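OXA-46 oxacillinase (Pseudomonas aeruginosa, PDB 3IF6) probably hydrolyses beta-lactam antibiotics to substituted beta-amino acids, as a class D serine beta-lactamase associated with antibiotic resistance. Local coordinates at residues Ala43-Asp48 with Glu170-Leu175; Ile76-Phe81 with Asp157-Gly162; Leu196-Ala201 with Ile206-Thr211; Val231-Asn236 with Ala255-Ile260. All blocks are in the same frame, centred on the assembly; numbering follows the deposited sequence.

Contact 1: residues Ala43-Asp48 with Glu170-Leu175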
loop_
_atom_site.group_PDB
_atom_site.type_symbol
_atom_site.label_atom_id
_atom_site.label_comp_id
_atom_site.label_asym_id
_atom_site.label_seq_id
_atom_site.Cartn_x
_atom_site.Cartn_y
_atom_site.Cartn_z
ATOM N N ALA B 43 -7.824 -19.099 18.095
ATOM C CA ALA B 43 -6.950 -18.219 18.855
ATOM C C ALA B 43 -6.610 -16.953 18.087
ATOM O O ALA B 43 -6.482 -16.959 16.870
ATOM C CB ALA B 43 -5.657 -18.955 19.263
ATOM N N ILE B 44 -6.441 -15.867 18.830
ATOM C CA ILE B 44 -5.913 -14.638 18.277
ATOM C C ILE B 44 -4.802 -14.082 19.187
ATOM O O ILE B 44 -4.906 -14.160 20.401
ATOM C CB ILE B 44 -7.044 -13.594 18.054
ATOM C CG1 ILE B 44 -6.551 -12.423 17.167
ATOM C CG2 ILE B 44 -7.619 -13.135 19.385
ATOM C CD1 ILE B 44 -7.668 -11.634 16.506
ATOM N N VAL B 45 -3.728 -13.579 18.579
ATOM C CA VAL B 45 -2.813 -12.671 19.235
ATOM C C VAL B 45 -2.971 -11.306 18.586
ATOM O O VAL B 45 -2.775 -11.154 17.368
ATOM C CB VAL B 45 -1.360 -13.097 19.062
ATOM C CG1 VAL B 45 -0.453 -12.102 19.742
ATOM C CG2 VAL B 45 -1.116 -14.481 19.602
ATOM N N ILE B 46 -3.330 -10.293 19.361
ATOM C CA ILE B 46 -3.129 -8.940 18.846
ATOM C C ILE B 46 -2.158 -8.023 19.610
ATOM O O ILE B 46 -2.383 -7.688 20.782
ATOM C CB ILE B 46 -4.415 -8.215 18.341
ATOM C CG1 ILE B 46 -4.360 -6.722 18.673
ATOM C CG2 ILE B 46 -5.695 -8.940 18.736
ATOM C CD1 ILE B 46 -4.917 -6.382 19.963
ATOM N N ALA B 47 -1.081 -7.656 18.899
ATOM C CA ALA B 47 -0.057 -6.722 19.348
ATOM C C ALA B 47 -0.396 -5.275 18.991
ATOM O O ALA B 47 0.000 -4.783 17.941
ATOM C CB ALA B 47 1.283 -7.108 18.756
ATOM N N ASP B 48 -1.043 -4.563 19.894
ATOM C CA ASP B 48 -1.407 -3.181 19.667
ATOM C C ASP B 48 -0.311 -2.232 20.116
ATOM O O ASP B 48 0.047 -2.178 21.259
ATOM C CB ASP B 48 -2.708 -2.857 20.376
ATOM C CG ASP B 48 -3.040 -1.449 20.281
ATOM O OD1 ASP B 48 -2.137 -0.703 19.946
ATOM O OD2 ASP B 48 -4.175 -1.073 20.508
ATOM N N GLU B 170 4.240 -16.377 16.783
ATOM C CA GLU B 170 5.352 -16.342 15.871
ATOM C C GLU B 170 5.027 -15.529 14.601
ATOM O O GLU B 170 5.919 -14.865 14.055
ATOM C CB GLU B 170 5.777 -17.760 15.527
ATOM C CG GLU B 170 6.402 -18.522 16.696
ATOM C CD GLU B 170 7.111 -19.793 16.261
ATOM O OE1 GLU B 170 6.496 -20.637 15.570
ATOM O OE2 GLU B 170 8.293 -19.956 16.627
ATOM N N GLN B 171 3.751 -15.553 14.170
ATOM C CA GLN B 171 3.273 -14.740 13.036
ATOM C C GLN B 171 3.473 -13.293 13.408
ATOM O O GLN B 171 3.915 -12.492 12.585
ATOM C CB GLN B 171 1.795 -14.994 12.684
ATOM C CG GLN B 171 1.484 -16.385 12.105
ATOM C CD GLN B 171 1.661 -16.521 10.577
ATOM O OE1 GLN B 171 2.506 -15.863 9.965
ATOM N NE2 GLN B 171 0.879 -17.411 9.972
ATOM N N ILE B 172 3.190 -12.971 14.661
ATOM C CA ILE B 172 3.313 -11.590 15.135
ATOM C C ILE B 172 4.756 -11.060 15.101
ATOM O O ILE B 172 4.993 -9.948 14.634
ATOM C CB ILE B 172 2.705 -11.411 16.533
ATOM C CG1 ILE B 172 1.221 -11.824 16.516
ATOM C CG2 ILE B 172 2.947 -9.951 17.047
ATOM C CD1 ILE B 172 0.260 -10.749 16.112
ATOM N N LEU B 173 5.686 -11.871 15.604
ATOM C CA LEU B 173 7.117 -11.596 15.581
ATOM C C LEU B 173 7.602 -11.310 14.161
ATOM O O LEU B 173 8.162 -10.244 13.921
ATOM C CB LEU B 173 7.939 -12.774 16.161
ATOM C CG LEU B 173 7.759 -13.275 17.604
ATOM C CD1 LEU B 173 8.662 -14.482 17.854
ATOM C CD2 LEU B 173 8.001 -12.189 18.648
ATOM N N PHE B 174 7.409 -12.274 13.248
ATOM C CA PHE B 174 7.825 -12.146 11.839
ATOM C C PHE B 174 7.301 -10.868 11.202
ATOM O O PHE B 174 8.042 -10.168 10.529
ATOM C CB PHE B 174 7.402 -13.359 10.992
ATOM C CG PHE B 174 7.615 -13.157 9.508
ATOM C CD1 PHE B 174 8.889 -13.310 8.940
ATOM C CD2 PHE B 174 6.546 -12.781 8.681
ATOM C CE1 PHE B 174 9.094 -13.099 7.565
ATOM C CE2 PHE B 174 6.735 -12.569 7.313
ATOM C CZ PHE B 174 8.013 -12.725 6.749
ATOM N N LEU B 175 6.033 -10.560 11.442
ATOM C CA LEU B 175 5.374 -9.422 10.822
ATOM C C LEU B 175 5.902 -8.128 11.361
ATOM O O LEU B 175 6.060 -7.172 10.596
ATOM C CB LEU B 175 3.863 -9.464 11.032
ATOM C CG LEU B 175 3.023 -10.558 10.402
ATOM C CD1 LEU B 175 1.672 -10.582 11.092
ATOM C CD2 LEU B 175 2.879 -10.338 8.905
#
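Ile172 carries the helix side of this contact alone. It meets Val45 and Ala47, two residues on the same face of strand 43-48. No hydrogen bond crosses between the segments, and everything between them is apolar packing or close approach to the backbone.

The apolar part divides between the two branches of Ile172. Its CG1 lies 3.6 Å from CG1 of Val45, and the two side chains cross obliquely. The CB of Val45 is close as well, 3.8 Å from CG1 of Ile172. The other branch goes up the strand: CG2 of Ile172 rests 3.7 Å from CB of Ala47. One fork therefore spans two successive inward-facing positions. The small methyl of Ala47 probably allows the helix to approach, with CA atoms of Ala47 and Ile172 7.3 Å apart.

The approach to the backbone comes from the end of the longer branch. The second torsion of Ile172, chi2 -86°, turns CD1 back against the strand. CD1 then sits 3.3 Å from Val45 O and 3.9 Å from Val45 CG1. The main-chain groups of Val45 and Ala47 are engaged by strand 229-238, with Ala234 and Phe232 as their partners.

Helix 168-179 thus lies against one face of the central sheet. Ile172 also touches Ala234 on strand 229-238, and Val45 and Ala47 both touch Leu56 on strand 55-58.

Contact 2: residues Ile76-Phe81 with Asp157-Gly162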
loop_
_atom_site.group_PDB
_atom_site.type_symbol
_atom_site.label_atom_id
_atom_site.label_comp_id
_atom_site.label_asym_id
_atom_site.label_seq_id
_atom_site.Cartn_x
_atom_site.Cartn_y
_atom_site.Cartn_z
ATOM N N ILE B 76 3.898 -14.228 2.080
ATOM C CA ILE B 76 4.728 -13.099 2.604
ATOM C C ILE B 76 6.259 -13.392 2.640
ATOM O O ILE B 76 7.021 -12.781 1.882
ATOM C CB ILE B 76 4.187 -12.589 3.955
ATOM C CG1 ILE B 76 2.696 -12.258 3.790
ATOM C CG2 ILE B 76 4.989 -11.389 4.432
ATOM C CD1 ILE B 76 1.925 -12.095 5.071
ATOM N N PRO B 77 6.723 -14.323 3.509
ATOM C CA PRO B 77 8.173 -14.633 3.406
ATOM C C PRO B 77 8.577 -15.187 2.020
ATOM O O PRO B 77 9.663 -14.840 1.493
ATOM C CB PRO B 77 8.392 -15.706 4.489
ATOM C CG PRO B 77 6.993 -16.257 4.823
ATOM C CD PRO B 77 6.047 -15.106 4.580
ATOM N N HIS B 78 7.708 -16.000 1.417
ATOM C CA HIS B 78 8.042 -16.620 0.149
ATOM C C HIS B 78 8.400 -15.612 -0.941
ATOM O O HIS B 78 9.293 -15.887 -1.747
ATOM C CB HIS B 78 6.956 -17.578 -0.362
ATOM C CG HIS B 78 7.512 -18.737 -1.133
ATOM N ND1 HIS B 78 6.745 -19.806 -1.542
ATOM C CD2 HIS B 78 8.790 -19.023 -1.517
ATOM C CE1 HIS B 78 7.516 -20.685 -2.169
ATOM N NE2 HIS B 78 8.761 -20.233 -2.173
ATOM N N THR B 79 7.714 -14.465 -0.956
ATOM C CA THR B 79 7.907 -13.458 -1.993
ATOM C C THR B 79 9.266 -12.748 -1.822
ATOM O O THR B 79 10.005 -12.532 -2.799
ATOM C CB THR B 79 6.695 -12.480 -2.073
ATOM O OG1 THR B 79 5.513 -13.234 -2.358
ATOM C CG2 THR B 79 6.870 -11.457 -3.181
ATOM N N LEU B 80 9.595 -12.425 -0.574
ATOM C CA LEU B 80 10.955 -12.024 -0.182
ATOM C C LEU B 80 12.038 -13.038 -0.642
ATOM O O LEU B 80 13.031 -12.629 -1.254
ATOM C CB LEU B 80 11.023 -11.799 1.334
ATOM C CG LEU B 80 10.077 -10.736 1.933
ATOM C CD1 LEU B 80 9.920 -10.917 3.441
ATOM C CD2 LEU B 80 10.516 -9.314 1.626
ATOM N N PHE B 81 11.852 -14.341 -0.383
ATOM C CA PHE B 81 12.822 -15.357 -0.855
ATOM C C PHE B 81 12.984 -15.261 -2.372
ATOM O O PHE B 81 14.104 -15.228 -2.875
ATOM C CB PHE B 81 12.412 -16.828 -0.535
ATOM C CG PHE B 81 12.249 -17.157 0.934
ATOM C CD1 PHE B 81 12.368 -16.202 1.923
ATOM C CD2 PHE B 81 11.906 -18.450 1.310
ATOM C CE1 PHE B 81 12.160 -16.529 3.267
ATOM C CE2 PHE B 81 11.728 -18.784 2.663
ATOM C CZ PHE B 81 11.854 -17.826 3.631
ATOM N N ASP B 157 5.598 -28.820 -1.496
ATOM C CA ASP B 157 5.024 -27.536 -1.059
ATOM C C ASP B 157 5.083 -27.441 0.477
ATOM O O ASP B 157 4.071 -27.653 1.189
ATOM C CB ASP B 157 3.582 -27.365 -1.572
ATOM C CG ASP B 157 3.492 -27.171 -3.111
ATOM O OD1 ASP B 157 2.412 -26.741 -3.603
ATOM O OD2 ASP B 157 4.469 -27.463 -3.841
ATOM N N TYR B 158 6.266 -27.114 0.993
ATOM C CA TYR B 158 6.525 -27.267 2.432
ATOM C C TYR B 158 5.691 -26.355 3.360
ATOM O O TYR B 158 5.560 -26.623 4.557
ATOM C CB TYR B 158 8.005 -27.119 2.726
ATOM C CG TYR B 158 8.587 -25.777 2.353
ATOM C CD1 TYR B 158 8.592 -24.727 3.260
ATOM C CD2 TYR B 158 9.172 -25.567 1.090
ATOM C CE1 TYR B 158 9.141 -23.503 2.927
ATOM C CE2 TYR B 158 9.706 -24.328 0.736
ATOM C CZ TYR B 158 9.697 -23.314 1.670
ATOM O OH TYR B 158 10.236 -22.102 1.348
ATOM N N TRP B 159 5.121 -25.298 2.780
ATOM C CA TRP B 159 4.363 -24.312 3.493
ATOM C C TRP B 159 2.885 -24.726 3.720
ATOM O O TRP B 159 2.185 -24.089 4.493
ATOM C CB TRP B 159 4.443 -23.015 2.696
ATOM C CG TRP B 159 4.012 -23.186 1.235
ATOM C CD1 TRP B 159 2.741 -23.096 0.758
ATOM C CD2 TRP B 159 4.845 -23.490 0.097
ATOM N NE1 TRP B 159 2.722 -23.332 -0.591
ATOM C CE2 TRP B 159 3.996 -23.570 -1.028
ATOM C CE3 TRP B 159 6.219 -23.697 -0.081
ATOM C CZ2 TRP B 159 4.480 -23.856 -2.328
ATOM C CZ3 TRP B 159 6.697 -23.986 -1.356
ATOM C CH2 TRP B 159 5.834 -24.045 -2.464
ATOM N N ILE B 160 2.418 -25.781 3.056
ATOM C CA ILE B 160 1.057 -26.303 3.244
ATOM C C ILE B 160 0.977 -27.849 3.503
ATOM O O ILE B 160 -0.055 -28.364 3.982
ATOM C CB ILE B 160 0.115 -25.898 2.037
ATOM C CG1 ILE B 160 -1.380 -25.974 2.434
ATOM C CG2 ILE B 160 0.434 -26.718 0.773
ATOM C CD1 ILE B 160 -2.307 -25.154 1.547
ATOM N N ASP B 161 2.043 -28.581 3.180
ATOM C CA ASP B 161 2.019 -30.064 3.264
ATOM C C ASP B 161 2.331 -30.629 4.667
ATOM O O ASP B 161 2.300 -31.845 4.869
ATOM C CB ASP B 161 2.953 -30.706 2.199
ATOM C CG ASP B 161 4.448 -30.543 2.526
ATOM O OD1 ASP B 161 4.805 -29.978 3.569
ATOM O OD2 ASP B 161 5.294 -30.966 1.734
ATOM N N GLY B 162 2.660 -29.743 5.608
ATOM C CA GLY B 162 2.881 -30.105 6.994
ATOM C C GLY B 162 4.322 -29.920 7.413
ATOM O O GLY B 162 4.623 -29.787 8.605
#
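His78 is the first residue of 76-81 to meet the loop 157-162, through Trp159. CE1 of His78 stands over one face of the six-membered indole ring, 3.5 Å from Trp159 CZ3 and 3.8 Å from CH2. The ring centroids are 4.8 Å apart and the planes make 55°, so the pair is oblique. On the opposite indole face lies the loop's own backbone, at Asp157 CA. The OH of Tyr158 lies over a face of the His78 imidazole, 4.3 Å from NE2.

One turn on, Phe81 meets the same hydroxyl. Tyr158 OH approaches the edge of the phenyl ring near its plane, 3.9 Å from Phe81 CE2. A face of the Phe81 ring rests on its own helix, at Pro77 C. The Tyr158 OH is buried here and has no polar partner in the model. Tyr158 holds CG between its backbone N and carbonyl carbon, chi1 61°, and its ring then points its OH between His78 and Phe81.

Phe74 adds a further ring beside His78 and Tyr158. Helix 75-84 continues from the Ser-X-X-Lys motif that holds Ser72, the predicted acyl-ester serine, and the Trp159 side chain is about 6 Å from that of Ser72. The arrangement is consistent with the omega loop of class D beta-lactamases, which brings a tryptophan to the active site.

Contact 3: residues Leu196-Ala201 with Ile206-Thr211. With EDO (1,2-ethanediol), chain J.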
loop_
_atom_site.group_PDB
_atom_site.type_symbol
_atom_site.label_atom_id
_atom_site.label_comp_id
_atom_site.label_asym_id
_atom_site.label_seq_id
_atom_site.Cartn_x
_atom_site.Cartn_y
_atom_site.Cartn_z
ATOM N N LEU B 196 2.160 -5.373 -1.484
ATOM C CA LEU B 196 1.394 -6.480 -1.979
ATOM C C LEU B 196 0.372 -6.969 -0.990
ATOM O O LEU B 196 -0.638 -7.497 -1.400
ATOM C CB LEU B 196 2.343 -7.590 -2.416
ATOM C CG LEU B 196 3.334 -7.114 -3.489
ATOM C CD1 LEU B 196 4.356 -8.184 -3.762
ATOM C CD2 LEU B 196 2.563 -6.743 -4.740
ATOM N N MET B 197 0.615 -6.744 0.303
ATOM C CA MET B 197 -0.300 -7.119 1.391
ATOM C C MET B 197 -1.529 -6.265 1.567
ATOM O O MET B 197 -2.471 -6.668 2.286
ATOM C CB MET B 197 0.448 -7.148 2.715
ATOM C CG MET B 197 1.432 -8.301 2.774
ATOM S SD MET B 197 2.510 -8.215 4.185
ATOM C CE MET B 197 1.288 -8.436 5.528
ATOM N N ILE B 198 -1.554 -5.090 0.934
ATOM C CA ILE B 198 -2.689 -4.180 1.097
ATOM C C ILE B 198 -4.000 -4.829 0.649
ATOM O O ILE B 198 -4.170 -5.203 -0.521
ATOM C CB ILE B 198 -2.478 -2.815 0.361
ATOM C CG1 ILE B 198 -1.266 -2.070 0.941
ATOM C CG2 ILE B 198 -3.792 -1.967 0.393
ATOM C CD1 ILE B 198 -0.567 -1.201 -0.032
ATOM N N THR B 199 -4.938 -4.949 1.583
ATOM C CA THR B 199 -6.254 -5.410 1.210
ATOM C C THR B 199 -7.280 -4.296 1.267
ATOM O O THR B 199 -8.358 -4.413 0.707
ATOM C CB THR B 199 -6.715 -6.640 2.074
ATOM O OG1 THR B 199 -7.068 -6.195 3.391
ATOM C CG2 THR B 199 -5.599 -7.611 2.191
ATOM N N GLU B 200 -6.961 -3.229 1.979
ATOM C CA GLU B 200 -7.935 -2.145 2.233
ATOM C C GLU B 200 -7.192 -1.001 2.833
ATOM O O GLU B 200 -6.144 -1.213 3.415
ATOM C CB GLU B 200 -9.010 -2.572 3.216
ATOM C CG GLU B 200 -10.352 -1.919 2.956
ATOM C CD GLU B 200 -11.415 -2.302 3.985
ATOM O OE1 GLU B 200 -11.388 -3.446 4.527
ATOM O OE2 GLU B 200 -12.323 -1.464 4.219
ATOM N N ALA B 201 -7.710 0.215 2.643
ATOM C CA ALA B 201 -7.130 1.431 3.221
ATOM C C ALA B 201 -8.147 2.554 3.227
ATOM O O ALA B 201 -9.100 2.543 2.461
ATOM C CB ALA B 201 -5.852 1.858 2.495
ATOM N N ILE B 206 -4.013 1.987 6.970
ATOM C CA ILE B 206 -3.740 0.963 5.958
ATOM C C ILE B 206 -3.762 -0.446 6.521
ATOM O O ILE B 206 -2.934 -0.790 7.384
ATOM C CB ILE B 206 -2.429 1.250 5.186
ATOM C CG1 ILE B 206 -2.530 2.658 4.549
ATOM C CG2 ILE B 206 -2.221 0.193 4.154
ATOM C CD1 ILE B 206 -1.230 3.346 4.304
ATOM N N LEU B 207 -4.715 -1.242 6.012
ATOM C CA LEU B 207 -4.847 -2.684 6.300
ATOM C C LEU B 207 -3.991 -3.573 5.383
ATOM O O LEU B 207 -4.223 -3.626 4.183
ATOM C CB LEU B 207 -6.312 -3.121 6.236
ATOM C CG LEU B 207 -6.569 -4.625 6.509
ATOM C CD1 LEU B 207 -5.987 -5.157 7.868
ATOM C CD2 LEU B 207 -8.038 -4.970 6.384
ATOM N N ARG B 208 -3.001 -4.244 5.974
ATOM C CA ARG B 208 -2.066 -5.165 5.284
ATOM C C ARG B 208 -2.158 -6.599 5.867
ATOM O O ARG B 208 -1.672 -6.836 6.965
ATOM C CB ARG B 208 -0.612 -4.678 5.402
ATOM C CG ARG B 208 -0.358 -3.238 4.955
ATOM C CD ARG B 208 1.118 -2.894 5.086
ATOM N NE ARG B 208 1.335 -1.454 5.132
ATOM C CZ ARG B 208 1.660 -0.670 4.095
ATOM N NH1 ARG B 208 1.824 -1.163 2.865
ATOM N NH2 ARG B 208 1.814 0.631 4.297
ATOM N N ALA B 209 -2.751 -7.535 5.106
ATOM C CA ALA B 209 -3.135 -8.843 5.611
ATOM C C ALA B 209 -3.121 -9.913 4.515
ATOM O O ALA B 209 -3.120 -9.575 3.334
ATOM C CB ALA B 209 -4.525 -8.780 6.264
ATOM N N LYS B 210 -3.090 -11.189 4.948
ATOM C CA LYS B 210 -3.152 -12.381 4.123
ATOM C C LYS B 210 -3.985 -13.465 4.847
ATOM O O LYS B 210 -3.766 -13.748 6.038
ATOM C CB LYS B 210 -1.748 -12.888 3.862
ATOM C CG LYS B 210 -1.639 -13.981 2.805
ATOM C CD LYS B 210 -2.056 -13.461 1.444
ATOM C CE LYS B 210 -2.508 -14.590 0.585
ATOM N NZ LYS B 210 -3.958 -14.648 0.496
ATOM N N THR B 211 -4.970 -14.030 4.144
ATOM C CA THR B 211 -5.797 -15.088 4.676
ATOM C C THR B 211 -5.058 -16.398 4.436
ATOM O O THR B 211 -4.177 -16.479 3.570
ATOM C CB THR B 211 -7.237 -15.100 4.051
ATOM O OG1 THR B 211 -7.150 -15.163 2.626
ATOM C CG2 THR B 211 -8.035 -13.858 4.429
HETATM C C1 EDO J . -3.715 -9.543 -0.898
HETATM O O1 EDO J . -2.504 -8.877 -1.228
HETATM C C2 EDO J . -3.519 -10.192 0.444
HETATM O O2 EDO J . -4.841 -10.290 0.993
#
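Thr199 and Glu200 both face Leu207, which makes a classic beta bulge. This is the tight part of the hairpin. Thr199 OG1 stands 3.4 Å from Leu207 CD2 because chi1, 74°, puts it between the backbone N and the carbonyl carbon. Three backbone bonds join the strands: Ala209 N to Met197 O, Thr199 N to Leu207 O and Leu207 N to Glu200 O, each 3.0 Å. The last is the most bent, with 137° at the hydrogen. Glu200, partly exposed, lies on the Leu207 face, and its OE1 forms a salt bridge with Arg254.

The other face is more widely spaced. Ile198 and Arg208 form a non-hydrogen-bonded antiparallel pair. Arg208 is extended from CG to NE alongside Ile198, and Ile206 CG2 lies over the centre of its guanidinium. Ile198 CG1 is 3.8 Å from Arg208 NH1 and 4.0 Å from Ile206 CG2. Farther along, Ala201 CB meets Ile206 CG1 at 4.0 Å. Arg208 NH1 bonds to Lys194 O, NE pairs with Glu225, and NH2 makes a salt bridge to an acidic side chain of the neighbouring subunit.

A 1,2-ethanediol, probably from the crystallisation liquor and doubtful in its placement, lies beside Thr199 CG2 and bonds weakly to Ala209 O.

Lys210 and Thr211 begin the Lys-Thr-Gly motif typical of penicillin-recognising serine enzymes. Both bond to a tartrate, probably also from the liquor, consistent with an anion-binding site.

Contact 4: residues Val231-Asn236 with Ala255-Ile260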
loop_
_atom_site.group_PDB
_atom_site.type_symbol
_atom_site.label_atom_id
_atom_site.label_comp_id
_atom_site.label_asym_id
_atom_site.label_seq_id
_atom_site.Cartn_x
_atom_site.Cartn_y
_atom_site.Cartn_z
ATOM N N VAL B 231 -1.401 -1.928 14.700
ATOM C CA VAL B 231 -2.011 -3.022 15.448
ATOM C C VAL B 231 -1.785 -4.312 14.645
ATOM O O VAL B 231 -2.402 -4.523 13.610
ATOM C CB VAL B 231 -3.517 -2.749 15.733
ATOM C CG1 VAL B 231 -4.116 -3.813 16.618
ATOM C CG2 VAL B 231 -3.674 -1.414 16.409
ATOM N N PHE B 232 -0.843 -5.142 15.077
ATOM C CA PHE B 232 -0.659 -6.471 14.475
ATOM C C PHE B 232 -1.779 -7.403 14.912
ATOM O O PHE B 232 -2.424 -7.147 15.939
ATOM C CB PHE B 232 0.727 -7.033 14.800
ATOM C CG PHE B 232 1.854 -6.149 14.310
ATOM C CD1 PHE B 232 2.279 -5.047 15.063
ATOM C CD2 PHE B 232 2.469 -6.391 13.075
ATOM C CE1 PHE B 232 3.318 -4.219 14.606
ATOM C CE2 PHE B 232 3.492 -5.580 12.625
ATOM C CZ PHE B 232 3.916 -4.483 13.402
ATOM N N PHE B 233 -2.049 -8.435 14.102
ATOM C CA PHE B 233 -3.030 -9.489 14.430
ATOM C C PHE B 233 -2.625 -10.801 13.789
ATOM O O PHE B 233 -1.922 -10.820 12.793
ATOM C CB PHE B 233 -4.490 -9.122 14.099
ATOM C CG PHE B 233 -4.739 -8.820 12.641
ATOM C CD1 PHE B 233 -5.107 -9.831 11.761
ATOM C CD2 PHE B 233 -4.601 -7.495 12.141
ATOM C CE1 PHE B 233 -5.333 -9.550 10.387
ATOM C CE2 PHE B 233 -4.820 -7.202 10.784
ATOM C CZ PHE B 233 -5.183 -8.231 9.906
ATOM N N ALA B 234 -3.005 -11.893 14.431
ATOM C CA ALA B 234 -2.763 -13.220 13.956
ATOM C C ALA B 234 -3.803 -14.100 14.632
ATOM O O ALA B 234 -3.746 -14.339 15.850
ATOM C CB ALA B 234 -1.387 -13.663 14.297
ATOM N N LEU B 235 -4.772 -14.527 13.827
ATOM C CA LEU B 235 -5.873 -15.373 14.236
ATOM C C LEU B 235 -5.720 -16.697 13.510
ATOM O O LEU B 235 -5.248 -16.717 12.378
ATOM C CB LEU B 235 -7.243 -14.714 13.924
ATOM C CG LEU B 235 -8.506 -15.617 13.827
ATOM C CD1 LEU B 235 -9.791 -14.979 14.359
ATOM C CD2 LEU B 235 -8.742 -16.215 12.419
ATOM N N ASN B 236 -6.034 -17.803 14.198
ATOM C CA ASN B 236 -6.405 -19.044 13.528
ATOM C C ASN B 236 -7.688 -19.699 14.072
ATOM O O ASN B 236 -8.178 -19.368 15.160
ATOM C CB ASN B 236 -5.224 -20.017 13.277
ATOM C CG ASN B 236 -4.515 -20.483 14.564
ATOM O OD1 ASN B 236 -3.305 -20.291 14.714
ATOM N ND2 ASN B 236 -5.252 -21.127 15.460
ATOM N N ALA B 255 -14.149 -8.000 14.291
ATOM C CA ALA B 255 -14.973 -7.635 15.445
ATOM C C ALA B 255 -14.112 -7.295 16.678
ATOM O O ALA B 255 -14.380 -6.313 17.387
ATOM C CB ALA B 255 -15.996 -8.718 15.769
ATOM N N ILE B 256 -13.077 -8.096 16.913
ATOM C CA ILE B 256 -12.085 -7.801 17.936
ATOM C C ILE B 256 -11.354 -6.464 17.617
ATOM O O ILE B 256 -11.368 -5.554 18.444
ATOM C CB ILE B 256 -11.140 -8.990 18.128
ATOM C CG1 ILE B 256 -11.951 -10.219 18.564
ATOM C CG2 ILE B 256 -10.002 -8.658 19.116
ATOM C CD1 ILE B 256 -11.192 -11.546 18.493
ATOM N N LEU B 257 -10.773 -6.318 16.417
ATOM C CA LEU B 257 -10.157 -5.049 16.028
ATOM C C LEU B 257 -11.075 -3.850 16.221
ATOM O O LEU B 257 -10.613 -2.798 16.672
ATOM C CB LEU B 257 -9.619 -5.057 14.601
ATOM C CG LEU B 257 -8.520 -6.053 14.239
ATOM C CD1 LEU B 257 -8.457 -6.172 12.722
ATOM C CD2 LEU B 257 -7.138 -5.741 14.864
ATOM N N ARG B 258 -12.360 -3.988 15.900
ATOM C CA ARG B 258 -13.284 -2.874 16.139
ATOM C C ARG B 258 -13.533 -2.581 17.637
ATOM O O ARG B 258 -13.569 -1.422 18.016
ATOM C CB ARG B 258 -14.585 -2.993 15.328
ATOM C CG ARG B 258 -14.531 -2.242 13.958
ATOM C CD ARG B 258 -15.885 -2.156 13.209
ATOM N NE ARG B 258 -16.396 -3.490 12.927
ATOM C CZ ARG B 258 -16.344 -4.122 11.752
ATOM N NH1 ARG B 258 -15.837 -3.524 10.677
ATOM N NH2 ARG B 258 -16.828 -5.365 11.653
ATOM N N SER B 259 -13.677 -3.608 18.476
ATOM C CA SER B 259 -13.853 -3.398 19.926
ATOM C C SER B 259 -12.692 -2.592 20.589
ATOM O O SER B 259 -12.949 -1.689 21.401
ATOM C CB SER B 259 -14.139 -4.708 20.673
ATOM O OG SER B 259 -12.989 -5.527 20.753
ATOM N N ILE B 260 -11.434 -2.888 20.234
ATOM C CA ILE B 260 -10.317 -2.058 20.703
ATOM C C ILE B 260 -10.139 -0.793 19.850
ATOM O O ILE B 260 -9.133 -0.091 19.970
ATOM C CB ILE B 260 -8.977 -2.831 20.812
ATOM C CG1 ILE B 260 -8.545 -3.386 19.442
ATOM C CG2 ILE B 260 -9.055 -3.915 21.907
ATOM C CD1 ILE B 260 -7.204 -4.060 19.431
#
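Leu257, on helix 247-259 near the C-terminus, packs against Val231 and Phe233 of strand 229-238, in the helix-on-sheet layer of this fold. Val231 and Phe233 are alternate residues, so both turn to the helix.

CD2 of Leu257 reaches both of them, 4.0 Å from Val231 CG1 and 4.1 Å from Phe233 CD2, while CD1 covers a face of the Phe233 ring. Phe233 and Leu257 meet at about a right angle, whereas Val231 and Leu257 pass in opposite senses. The first torsion of Phe233, chi1 60°, sets its ring between backbone N and carbonyl carbon, where a face is presented to the leucine.

Ile260, just past the helix, completes the group. Its CD1 comes tip to tip with Val231 CG1 at 4.2 Å, and it also touches Ile46 of strand 42-48, the neighbour in the sheet. The helix end is tied internally. Ser259 OG donates to Ile256 O at 2.8 Å, in the carbonyl plane and on a lone pair. Ile260 N donates to the same oxygen at 3.2 Å, so two donors hold it.

Between the segments themselves there is no hydrogen bond or charge pair. The contact therefore depends on shape and burial of branched apolar groups and one aromatic face. The bonds to Ile256 O stay within the helix end, and Arg50 binds Ile260 O from outside both segments.

Overall arrangement
Along the chain contact 1 opens first and spans contact 2. Contact 3 and then contact 4 follow. Contacts 1, 3 and 4 all reach the central sheet. Strands 42-48 and 229-238 are neighbours in it, so contacts 1 and 4 have centres only about 10 Å apart, with helices 168-179 and 247-259 on opposite faces. Contacts 3 and 4 have centres about 14 Å apart, and Leu207 and Ala209 touch Phe233. Contact 2 belongs to the helical part, its centre about 18 Å from those of contacts 1 and 3 and about 24 Å from that of contact 4. Ile76 links it to Phe174 and Met197. Helix 75-84, which follows the predicted nucleophile, is thus packed between the sheet side and other helices.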